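Local coordinates for periplasmic oligopeptide-binding protein (Burkholderia pseudomallei, PDB 3ZS6) that probably binds oligopeptides in the periplasm and delivers them to an ABC transporter for import, at residues L33-G38 / I192-S197; N178-L183 / D198-A203; R209-L214 / R497-M502. All coordinates share one frame; numbering follows the deposited sequence.

Contact 1: residues L33-G38 / I192-S197; sequences LDLFEG and IVMAKS
Met194 places CG between its backbone N and carbonyl carbon (chi1 61°); this torsion and the extended chi2 bring SD to Asp34, and the bend at chi3 (65°) turns the methyl CE to Leu35, the next residue at the end of helix 26-35. From the helix, Leu35 holds CG anti to its carbonyl carbon (chi1 -64°), and its branches reach the strand although its CB is not aimed there. The methyl of Met194 settles against this isobutyl group: CE is 3.9 Å from Leu35 CD2 and equally close to Leu35 CG, while Leu35 CD1 is only grazed. The sulfur is shared between the two helix residues. SD lies 4.0 Å from Leu35 CD2 and presses closer to the methylene of Asp34, with 3.5 Å between SD and Asp34 CB; these two side chains cross at about a right angle.

Met194 thus packs strand 191-196 against the C-terminal end of helix 26-35, next to Phe36, where the chain leaves the helical conformation. Met194 is hemmed in by its neighbours in the sheet as well, touching Tyr181 on one adjoining strand and Val211 and Tyr213 on the other. The helix end is also tied to the chain entering the sheet, by backbone hydrogen bonds of Asp34 with Tyr181 and of Leu35 with Gly179.

The carboxylate of Asp34 does its bonding elsewhere: OD2 is hydrogen-bonded to Tyr213 OH and Ser499 OG, although it also passes 4.0 Å from Met194 SD. The thioether thus packs against the aliphatic base of a buried acid whose polar end is met by hydroxyls, a setting in which two hydrogen bonds on one oxygen would be expected to help stabilise negative charge beside the apolar contact of Met194 with Leu35.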
# COMPACT_ATOMS: atom_id res chain seq x y z
N LEU A 33 -2.61 -12.31 2.74
CA LEU A 33 -2.80 -13.03 1.48
C LEU A 33 -2.18 -14.43 1.50
O LEU A 33 -2.47 -15.26 0.64
CB LEU A 33 -2.30 -12.21 0.29
CG LEU A 33 -3.14 -10.98 -0.06
CD1 LEU A 33 -2.42 -10.12 -1.09
CD2 LEU A 33 -4.55 -11.36 -0.56
N ASP A 34 -1.32 -14.69 2.48
CA ASP A 34 -0.91 -16.06 2.77
C ASP A 34 -2.06 -16.81 3.48
O ASP A 34 -2.21 -18.02 3.33
CB ASP A 34 0.34 -16.09 3.66
CG ASP A 34 1.64 -15.82 2.90
OD1 ASP A 34 1.63 -15.72 1.65
OD2 ASP A 34 2.68 -15.73 3.57
N LEU A 35 -2.87 -16.08 4.26
CA LEU A 35 -3.96 -16.70 5.04
C LEU A 35 -5.32 -16.77 4.32
O LEU A 35 -6.13 -17.66 4.60
CB LEU A 35 -4.14 -15.97 6.38
CG LEU A 35 -2.97 -16.03 7.37
CD1 LEU A 35 -3.19 -15.04 8.51
CD2 LEU A 35 -2.77 -17.46 7.91
N PHE A 36 -5.55 -15.83 3.40
CA PHE A 36 -6.82 -15.73 2.69
C PHE A 36 -6.59 -15.65 1.18
O PHE A 36 -5.57 -15.14 0.72
CB PHE A 36 -7.61 -14.47 3.10
CG PHE A 36 -8.03 -14.46 4.54
CD1 PHE A 36 -7.18 -13.98 5.53
CD2 PHE A 36 -9.30 -14.89 4.91
CE1 PHE A 36 -7.58 -13.94 6.86
CE2 PHE A 36 -9.71 -14.86 6.24
CZ PHE A 36 -8.85 -14.38 7.22
N GLU A 37 -7.55 -16.16 0.42
CA GLU A 37 -7.46 -16.13 -1.04
C GLU A 37 -8.70 -15.48 -1.62
O GLU A 37 -9.82 -15.90 -1.32
CB GLU A 37 -7.34 -17.55 -1.59
CG GLU A 37 -7.24 -17.61 -3.12
CD GLU A 37 -7.20 -19.04 -3.63
OE1 GLU A 37 -8.13 -19.81 -3.33
OE2 GLU A 37 -6.22 -19.38 -4.32
N GLY A 38 -8.50 -14.47 -2.46
CA GLY A 38 -9.61 -13.78 -3.10
C GLY A 38 -10.00 -14.43 -4.41
O GLY A 38 -9.56 -15.54 -4.71
N ILE A 192 4.61 -14.08 14.12
CA ILE A 192 3.43 -14.75 13.60
C ILE A 192 3.91 -16.02 12.90
O ILE A 192 4.85 -15.98 12.11
CB ILE A 192 2.65 -13.86 12.63
CG1 ILE A 192 1.69 -12.96 13.40
CG2 ILE A 192 1.88 -14.72 11.61
CD1 ILE A 192 1.01 -11.90 12.54
N VAL A 193 3.28 -17.15 13.21
CA VAL A 193 3.64 -18.42 12.58
C VAL A 193 2.41 -19.03 11.89
O VAL A 193 1.31 -19.01 12.45
CB VAL A 193 4.22 -19.45 13.60
CG1 VAL A 193 4.65 -20.73 12.89
CG2 VAL A 193 5.37 -18.85 14.38
N MET A 194 2.61 -19.57 10.70
CA MET A 194 1.53 -20.23 9.96
C MET A 194 2.01 -21.51 9.28
O MET A 194 3.18 -21.64 8.93
CB MET A 194 0.89 -19.28 8.94
CG MET A 194 1.81 -18.76 7.86
SD MET A 194 1.07 -17.44 6.83
CE MET A 194 0.84 -16.10 7.99
N ALA A 195 1.08 -22.45 9.10
CA ALA A 195 1.42 -23.78 8.60
C ALA A 195 0.65 -24.08 7.32
O ALA A 195 -0.50 -23.64 7.16
CB ALA A 195 1.11 -24.83 9.65
N LYS A 196 1.26 -24.83 6.41
CA LYS A 196 0.60 -25.18 5.16
C LYS A 196 -0.76 -25.82 5.47
O LYS A 196 -0.87 -26.66 6.36
CB LYS A 196 1.46 -26.14 4.33
CG LYS A 196 0.77 -26.67 3.07
CD LYS A 196 1.67 -27.64 2.30
CE LYS A 196 0.90 -28.34 1.19
NZ LYS A 196 1.79 -29.15 0.30
N SER A 197 -1.79 -25.40 4.74
CA SER A 197 -3.13 -25.94 4.96
C SER A 197 -3.41 -27.12 4.04
O SER A 197 -3.25 -27.01 2.83
CB SER A 197 -4.18 -24.86 4.72
OG SER A 197 -5.49 -25.42 4.75

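Contact 2: residues N178-L183 / D198-A203; sequences NGPYTL and DKYWNA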
# COMPACT_ATOMS: atom_id res chain seq x y z
N ASN A 178 -9.18 -19.08 4.26
CA ASN A 178 -9.25 -19.97 3.10
C ASN A 178 -8.01 -20.00 2.22
O ASN A 178 -8.04 -20.59 1.13
CB ASN A 178 -10.46 -19.60 2.24
CG ASN A 178 -10.25 -18.32 1.47
OD1 ASN A 178 -9.73 -17.35 2.01
ND2 ASN A 178 -10.62 -18.33 0.20
N GLY A 179 -6.93 -19.37 2.67
CA GLY A 179 -5.70 -19.32 1.88
C GLY A 179 -4.87 -20.58 1.99
O GLY A 179 -5.30 -21.57 2.58
N PRO A 180 -3.64 -20.55 1.44
CA PRO A 180 -2.77 -21.73 1.45
C PRO A 180 -2.19 -22.06 2.83
O PRO A 180 -1.68 -23.16 3.02
CB PRO A 180 -1.64 -21.35 0.48
CG PRO A 180 -1.64 -19.83 0.49
CD PRO A 180 -3.06 -19.43 0.69
N TYR A 181 -2.29 -21.11 3.77
CA TYR A 181 -1.76 -21.29 5.12
C TYR A 181 -2.81 -21.01 6.20
O TYR A 181 -3.74 -20.24 5.98
CB TYR A 181 -0.51 -20.40 5.35
CG TYR A 181 0.60 -20.75 4.39
CD1 TYR A 181 1.52 -21.75 4.70
CD2 TYR A 181 0.69 -20.13 3.14
CE1 TYR A 181 2.52 -22.10 3.81
CE2 TYR A 181 1.69 -20.46 2.25
CZ TYR A 181 2.60 -21.45 2.58
OH TYR A 181 3.59 -21.79 1.69
N THR A 182 -2.66 -21.67 7.35
CA THR A 182 -3.51 -21.39 8.49
C THR A 182 -2.64 -20.86 9.63
O THR A 182 -1.50 -21.29 9.81
CB THR A 182 -4.25 -22.66 9.00
OG1 THR A 182 -3.30 -23.60 9.50
CG2 THR A 182 -5.05 -23.30 7.88
N LEU A 183 -3.21 -19.95 10.41
CA LEU A 183 -2.48 -19.27 11.47
C LEU A 183 -2.27 -20.19 12.66
O LEU A 183 -3.23 -20.72 13.22
CB LEU A 183 -3.26 -18.02 11.90
CG LEU A 183 -2.59 -17.11 12.93
CD1 LEU A 183 -1.34 -16.49 12.33
CD2 LEU A 183 -3.57 -16.04 13.40
N ASP A 198 -3.86 -28.23 4.62
CA ASP A 198 -4.22 -29.40 3.83
C ASP A 198 -5.63 -29.27 3.25
O ASP A 198 -6.06 -30.11 2.47
CB ASP A 198 -4.07 -30.69 4.65
CG ASP A 198 -4.73 -30.60 6.02
OD1 ASP A 198 -4.88 -29.48 6.54
OD2 ASP A 198 -5.09 -31.66 6.58
N LYS A 199 -6.33 -28.21 3.63
CA LYS A 199 -7.67 -27.95 3.10
C LYS A 199 -7.66 -27.07 1.84
O LYS A 199 -8.63 -27.05 1.10
CB LYS A 199 -8.56 -27.34 4.18
CG LYS A 199 -8.59 -28.13 5.48
CD LYS A 199 -10.00 -28.54 5.86
CE LYS A 199 -10.01 -29.56 7.00
NZ LYS A 199 -9.67 -28.95 8.31
N TYR A 200 -6.56 -26.35 1.61
CA TYR A 200 -6.44 -25.46 0.44
C TYR A 200 -6.57 -26.24 -0.87
O TYR A 200 -5.92 -27.27 -1.05
CB TYR A 200 -5.11 -24.72 0.47
CG TYR A 200 -4.93 -23.68 -0.63
CD1 TYR A 200 -5.81 -22.61 -0.76
CD2 TYR A 200 -3.87 -23.76 -1.52
CE1 TYR A 200 -5.65 -21.66 -1.75
CE2 TYR A 200 -3.68 -22.82 -2.51
CZ TYR A 200 -4.57 -21.77 -2.63
OH TYR A 200 -4.38 -20.84 -3.63
N TRP A 201 -7.40 -25.74 -1.78
CA TRP A 201 -7.69 -26.46 -3.02
C TRP A 201 -6.42 -26.80 -3.80
O TRP A 201 -6.33 -27.84 -4.44
CB TRP A 201 -8.68 -25.68 -3.91
CG TRP A 201 -8.10 -24.44 -4.50
CD1 TRP A 201 -8.11 -23.18 -3.96
CD2 TRP A 201 -7.42 -24.33 -5.76
NE1 TRP A 201 -7.47 -22.30 -4.81
CE2 TRP A 201 -7.04 -22.98 -5.91
CE3 TRP A 201 -7.08 -25.25 -6.76
CZ2 TRP A 201 -6.34 -22.52 -7.03
CZ3 TRP A 201 -6.40 -24.79 -7.88
CH2 TRP A 201 -6.03 -23.44 -8.00
N ASN A 202 -5.41 -25.93 -3.74
CA ASN A 202 -4.18 -26.17 -4.49
C ASN A 202 -3.02 -26.66 -3.61
O ASN A 202 -1.85 -26.45 -3.94
CB ASN A 202 -3.78 -24.93 -5.29
CG ASN A 202 -2.99 -25.28 -6.54
OD1 ASN A 202 -3.07 -26.41 -7.05
ND2 ASN A 202 -2.22 -24.32 -7.05
N ALA A 203 -3.35 -27.32 -2.51
CA ALA A 203 -2.36 -27.75 -1.52
C ALA A 203 -1.23 -28.58 -2.14
O ALA A 203 -0.06 -28.42 -1.79
CB ALA A 203 -3.05 -28.53 -0.40
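Pro180 and Tyr200 bring the two backbones together, their CA atoms 5.3 Å apart, at the point where Tyr200 opens a type I beta turn closed by the hydrogen bond from Ala203 N to Tyr200 O. Tyr200 swings its ring away from its own backbone N (chi1 -175°, CG anti to N), alongside Pro180, the two side chains pointing the same way. One ring face is laid against the proline. Pro180 CA stands 3.6 Å from Tyr200 CG, above the plane but toward the rim, whereas Pro180 CB sits over the face, 4.0 Å from the ring centroid and 18° off the normal, a CH-pi contact. The closest side-chain approach is 3.8 Å, between Pro180 CB and Tyr200 CD2.

The backbone just before the proline follows the same ring. Asn178 O comes to the edge near the ring plane, 3.6 Å from Tyr200 CD1. Gly179 O approaches that carbon obliquely, at 3.5 Å from Tyr200 CD1. One ring carbon therefore meets two peptide oxygens, while the aliphatic proline takes the face.

Glu37 is bonded to both segments: its carboxylate is hydrogen-bonded to Tyr200 OH and to Trp201 NE1, and its backbone N to Asn178 OD1. Gln500 packs against Pro180 and Tyr200 together. These partners hold the phenol and the asparagine amide at the same junction.

Strands 181-187 and 191-196 form an antiparallel beta-hairpin, extended at its open end by backbone bonding of Pro180 with Ser197. The CH-pi contact of Pro180 with Tyr200 lies at that open end, where the chain leaving the second strand turns back across the residues leading into the first; the hairpin supplies two neighbouring strands of a four-stranded mixed sheet.

Contact 3: residues R209-L214 / R497-M502; sequences RKVTYL and RASQDM
Ser499 meets Val211 and Tyr213 on strand 210-215, an inner strand of the four-stranded mixed sheet, where a short 3-10 segment from the C-terminal part of the chain lies against one sheet face. Its CB points at the strand and rests 3.7 Å from Val211 CG2. One bond further, OG is anti to the carbonyl carbon of Ser499 (chi1 -58°), which carries it over the valine between both methyls: OG is 3.7 Å from Val211 CG1 and as near to Val211 CG2. Val211 itself has CG1 anti to its backbone N (chi1 -174°), which leaves the fork of the side chain turned to the serine.

Tyr213, two residues on along the strand, brings its phenol end to the same oxygen. The two hydroxyls are neighbours without a bond between them; Asp34 OD2 is the shared partner of both. Arg9 of the adjacent strand 6-11 supplies NH1 as another partner of the serine OG. Behind the serine, the turn is held by a hydrogen bond from Met502 N to Ser499 O. At the tip, Ser499 OG stands 3.5 Å from Tyr213 OH.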
# COMPACT_ATOMS: atom_id res chain seq x y z
N ARG A 209 6.16 -25.20 3.68
CA ARG A 209 5.30 -25.84 4.68
C ARG A 209 5.08 -25.01 5.94
O ARG A 209 4.15 -25.24 6.70
CB ARG A 209 5.86 -27.22 5.06
CG ARG A 209 5.78 -28.25 3.94
CD ARG A 209 6.12 -29.65 4.41
NE ARG A 209 7.51 -29.82 4.81
CZ ARG A 209 8.50 -30.16 3.97
NH1 ARG A 209 8.24 -30.34 2.68
NH2 ARG A 209 9.74 -30.31 4.43
N LYS A 210 5.95 -24.03 6.16
CA LYS A 210 5.82 -23.19 7.34
C LYS A 210 6.35 -21.80 7.03
O LYS A 210 7.43 -21.65 6.45
CB LYS A 210 6.58 -23.79 8.53
CG LYS A 210 6.57 -22.88 9.76
CD LYS A 210 6.86 -23.63 11.05
CE LYS A 210 8.33 -23.58 11.42
NZ LYS A 210 8.52 -23.98 12.86
N VAL A 211 5.59 -20.78 7.43
CA VAL A 211 6.03 -19.41 7.26
C VAL A 211 6.02 -18.69 8.60
O VAL A 211 5.05 -18.75 9.36
CB VAL A 211 5.13 -18.63 6.27
CG1 VAL A 211 5.69 -17.24 6.01
CG2 VAL A 211 4.99 -19.39 4.97
N THR A 212 7.13 -18.01 8.90
CA THR A 212 7.26 -17.23 10.11
C THR A 212 7.49 -15.76 9.72
O THR A 212 8.39 -15.46 8.93
CB THR A 212 8.46 -17.73 10.94
OG1 THR A 212 8.20 -19.06 11.39
CG2 THR A 212 8.70 -16.82 12.15
N TYR A 213 6.65 -14.87 10.25
CA TYR A 213 6.80 -13.43 10.04
C TYR A 213 7.32 -12.75 11.32
O TYR A 213 6.66 -12.81 12.37
CB TYR A 213 5.47 -12.78 9.62
CG TYR A 213 5.11 -13.02 8.16
CD1 TYR A 213 5.71 -12.27 7.16
CD2 TYR A 213 4.17 -13.97 7.80
CE1 TYR A 213 5.40 -12.48 5.82
CE2 TYR A 213 3.85 -14.19 6.46
CZ TYR A 213 4.47 -13.44 5.47
OH TYR A 213 4.16 -13.63 4.14
N LEU A 214 8.47 -12.09 11.22
CA LEU A 214 9.05 -11.38 12.36
C LEU A 214 9.03 -9.88 12.14
O LEU A 214 9.65 -9.38 11.20
CB LEU A 214 10.51 -11.82 12.58
CG LEU A 214 10.79 -13.31 12.69
CD1 LEU A 214 12.31 -13.56 12.84
CD2 LEU A 214 10.02 -13.88 13.87
N ARG A 497 4.24 -10.50 -3.03
CA ARG A 497 4.89 -11.78 -3.26
C ARG A 497 4.50 -12.79 -2.19
O ARG A 497 5.01 -12.75 -1.07
CB ARG A 497 6.42 -11.60 -3.31
CG ARG A 497 6.91 -10.67 -4.44
CD ARG A 497 8.41 -10.34 -4.29
NE ARG A 497 9.06 -9.98 -5.56
CZ ARG A 497 9.34 -8.74 -5.95
NH1 ARG A 497 9.01 -7.70 -5.18
NH2 ARG A 497 9.94 -8.54 -7.12
N ALA A 498 3.57 -13.67 -2.54
CA ALA A 498 3.02 -14.64 -1.61
C ALA A 498 3.99 -15.78 -1.36
O ALA A 498 4.75 -16.17 -2.24
CB ALA A 498 1.70 -15.19 -2.15
N SER A 499 3.95 -16.32 -0.15
CA SER A 499 4.84 -17.43 0.19
C SER A 499 4.60 -18.69 -0.66
O SER A 499 5.54 -19.43 -0.97
CB SER A 499 4.71 -17.76 1.68
OG SER A 499 5.02 -16.61 2.46
N GLN A 500 3.35 -18.94 -1.06
CA GLN A 500 3.04 -20.18 -1.78
C GLN A 500 3.67 -20.24 -3.18
O GLN A 500 3.70 -21.31 -3.81
CB GLN A 500 1.52 -20.40 -1.89
CG GLN A 500 0.80 -19.42 -2.82
CD GLN A 500 -0.56 -19.95 -3.26
OE1 GLN A 500 -1.61 -19.36 -2.95
NE2 GLN A 500 -0.55 -21.06 -3.97
N ASP A 501 4.14 -19.10 -3.67
CA ASP A 501 4.75 -19.06 -5.00
C ASP A 501 6.26 -19.31 -4.95
O ASP A 501 6.90 -19.43 -5.99
CB ASP A 501 4.42 -17.74 -5.71
CG ASP A 501 2.92 -17.57 -5.97
OD1 ASP A 501 2.29 -18.55 -6.41
OD2 ASP A 501 2.37 -16.48 -5.71
N MET A 502 6.82 -19.41 -3.74
CA MET A 502 8.25 -19.67 -3.59
C MET A 502 8.51 -21.11 -3.10
O MET A 502 7.58 -21.81 -2.71
CB MET A 502 8.90 -18.63 -2.66
CG MET A 502 9.01 -17.24 -3.30
SD MET A 502 9.63 -15.94 -2.19
CE MET A 502 8.15 -15.62 -1.23

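How the contacts relate
From the N terminus, helix 26-35 comes first, and contact 1 closes a loop of 153 residues, which takes in the five-stranded antiparallel sheet, when strand 191-196 packs on it. Contact 2 opens before that loop is shut and closes after it, so the two cross; its loop of 14 residues holds most of the hairpin 181-187/191-196. Contact 3 follows both in series and spans 282 residues, including the whole seven-stranded sheet, before the C-terminal part of the chain comes back to strand 210-215. Together they tie the end of helix 26-35, the loop after strand 191-196 and the C-terminal 3-10 segment to the four-stranded sheet. Asp34 joins contacts 1 and 3, Glu37 joins 1 and 2, and Gln500 links 2 with 3.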